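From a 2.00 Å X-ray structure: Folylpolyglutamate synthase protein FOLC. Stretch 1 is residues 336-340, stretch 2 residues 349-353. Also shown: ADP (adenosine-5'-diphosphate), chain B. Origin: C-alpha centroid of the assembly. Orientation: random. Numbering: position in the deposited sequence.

Stretch 1, residues 336-340: PGRLE
Stretch 2 349-353: FIDAA

Two short segments can meet through very little regular sheet, with side-chain contacts supplementing the backbone and a ligand bound by residues of both, and residues 336-340 and 349-353 of FOLC illustrate the principle. They run antiparallel, burying 410 Å² between them, with a single bridge pairing E340 and I350 (CA to CA 5.4 Å). Both of its hydrogen bonds are nearly straight: E340 N to I350 O and I350 N to E340 O, each 2.9 Å, at 160° and 163°.

I350 (phi/psi -120/146; chi1 p, chi2 t) is the most extensively covered residue. Its CB lies on the same sheet face as that of E340, and the extended chain ends in CD1, 3.6 Å from G337 CA and 3.5 Å from E340 OE1. That carboxylate ends an extended t,t side chain with chi3 at 13°, and its OE1 accepts a 2.7 Å hydrogen bond from G337 N. G337 itself has positive phi (70/9), a conformation that favours glycine.

L339, nearly as well covered, departs from strand geometry at 44/53. Its N comes within 3.2 Å of I350 O, but the angle is poor; it instead donates to D351 OD1 at 2.7 Å. Although its CB points away overall, chi1 of -121° and chi2 of -10° leave CD1 3.8 Å from F349 CD2, an oblique apolar contact with a ring set by chi1 m and chi2 99°.

Beyond the bridge, A352 N reaches G337 O at 2.9 Å in a weak hydrogen bond (128°), while R338 (-111/102) lies opposite D351, CA to CA 4.6 Å. Both bind ADP: R338 (m,p,t) directs NE and NH2 to O1A, each 2.8 Å, with A352 CB over one guanidinium face, and D351 (chi1 t, chi2 79°) accepts from ADP O2' through OD2 at 2.9 Å.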

# COMPACT_ATOMS: atom_id res chain seq x y z
N PRO A 336 -4.59 -7.82 0.17
CA PRO A 336 -3.70 -8.95 0.05
C PRO A 336 -2.32 -8.56 0.58
O PRO A 336 -1.88 -7.43 0.42
CB PRO A 336 -3.62 -9.22 -1.44
CG PRO A 336 -4.75 -8.33 -2.11
CD PRO A 336 -5.22 -7.37 -1.10
N GLY A 337 -1.70 -9.50 1.25
CA GLY A 337 -0.36 -9.29 1.81
C GLY A 337 -0.32 -8.31 2.95
O GLY A 337 0.77 -7.94 3.35
N ARG A 338 -1.47 -7.86 3.50
CA ARG A 338 -1.47 -7.07 4.77
C ARG A 338 -2.11 -7.92 5.89
O ARG A 338 -3.35 -8.11 5.94
CB ARG A 338 -2.20 -5.72 4.64
CG ARG A 338 -1.37 -4.65 3.86
CD ARG A 338 -0.94 -5.18 2.51
NE ARG A 338 -0.35 -4.16 1.63
CZ ARG A 338 0.07 -4.39 0.37
NH1 ARG A 338 -0.02 -5.59 -0.20
NH2 ARG A 338 0.59 -3.41 -0.34
N LEU A 339 -1.24 -8.49 6.72
CA LEU A 339 -1.63 -9.43 7.75
C LEU A 339 -2.63 -10.44 7.21
O LEU A 339 -3.74 -10.61 7.76
CB LEU A 339 -2.24 -8.67 8.92
CG LEU A 339 -1.69 -8.72 10.36
CD1 LEU A 339 -0.64 -9.73 10.67
CD2 LEU A 339 -1.41 -7.30 10.82
N GLU A 340 -2.27 -11.07 6.11
CA GLU A 340 -3.17 -11.96 5.43
C GLU A 340 -2.78 -13.40 5.79
O GLU A 340 -1.62 -13.79 5.67
CB GLU A 340 -3.08 -11.76 3.90
CG GLU A 340 -4.13 -12.58 3.13
CD GLU A 340 -3.95 -12.47 1.63
OE1 GLU A 340 -2.88 -11.96 1.20
OE2 GLU A 340 -4.83 -12.94 0.87
N PHE A 349 1.12 -16.12 8.35
CA PHE A 349 0.71 -14.80 7.88
C PHE A 349 1.71 -14.31 6.90
O PHE A 349 2.91 -14.61 7.03
CB PHE A 349 0.78 -13.80 9.02
CG PHE A 349 -0.36 -13.90 9.96
CD1 PHE A 349 -0.22 -14.59 11.17
CD2 PHE A 349 -1.55 -13.29 9.68
CE1 PHE A 349 -1.29 -14.65 12.04
CE2 PHE A 349 -2.62 -13.37 10.58
CZ PHE A 349 -2.45 -14.02 11.76
N ILE A 350 1.25 -13.48 5.97
CA ILE A 350 2.18 -12.69 5.21
C ILE A 350 1.81 -11.25 5.48
O ILE A 350 0.61 -10.92 5.62
CB ILE A 350 2.10 -12.97 3.67
CG1 ILE A 350 0.67 -12.64 3.12
CG2 ILE A 350 2.63 -14.40 3.34
CD1 ILE A 350 0.54 -12.78 1.54
N ASP A 351 2.82 -10.38 5.52
CA ASP A 351 2.63 -8.98 5.78
C ASP A 351 3.73 -8.16 5.11
O ASP A 351 4.93 -8.46 5.26
CB ASP A 351 2.56 -8.68 7.27
CG ASP A 351 2.04 -7.24 7.53
OD1 ASP A 351 0.84 -6.97 7.46
OD2 ASP A 351 2.85 -6.36 7.70
N ALA A 352 3.34 -7.12 4.38
CA ALA A 352 4.24 -6.29 3.62
C ALA A 352 5.06 -5.31 4.51
O ALA A 352 5.84 -4.51 3.95
CB ALA A 352 3.45 -5.47 2.59
N ALA A 353 4.89 -5.33 5.84
CA ALA A 353 5.58 -4.35 6.69
C ALA A 353 7.04 -4.18 6.28
O ALA A 353 7.79 -5.15 6.16
CB ALA A 353 5.51 -4.75 8.15
PB ADP B . 1.36 1.69 1.70
O1B ADP B . 0.58 1.52 0.42
O2B ADP B . 2.75 1.14 1.61
O3B ADP B . 1.29 3.04 2.34
PA ADP B . -0.19 -0.59 2.78
O1A ADP B . 0.35 -1.42 1.62
O2A ADP B . -1.65 -0.53 3.20
O3A ADP B . 0.57 0.86 2.85
O5' ADP B . 0.52 -1.30 4.06
C5' ADP B . 1.90 -1.70 4.12
C4' ADP B . 2.11 -2.25 5.55
O4' ADP B . 1.95 -1.16 6.49
C3' ADP B . 1.03 -3.23 6.01
O3' ADP B . 1.47 -4.57 5.88
C2' ADP B . 0.82 -3.03 7.49
O2' ADP B . 1.95 -3.69 8.17
C1' ADP B . 1.19 -1.58 7.65
N9 ADP B . 0.06 -0.61 7.69
C8 ADP B . -0.98 -0.39 6.82
N7 ADP B . -1.73 0.67 7.26
C5 ADP B . -1.09 1.19 8.35
C6 ADP B . -1.29 2.31 9.27
N6 ADP B . -2.35 3.14 9.14
N1 ADP B . -0.41 2.43 10.28
C2 ADP B . 0.64 1.60 10.52
N3 ADP B . 0.92 0.56 9.70
C4 ADP B . 0.07 0.33 8.64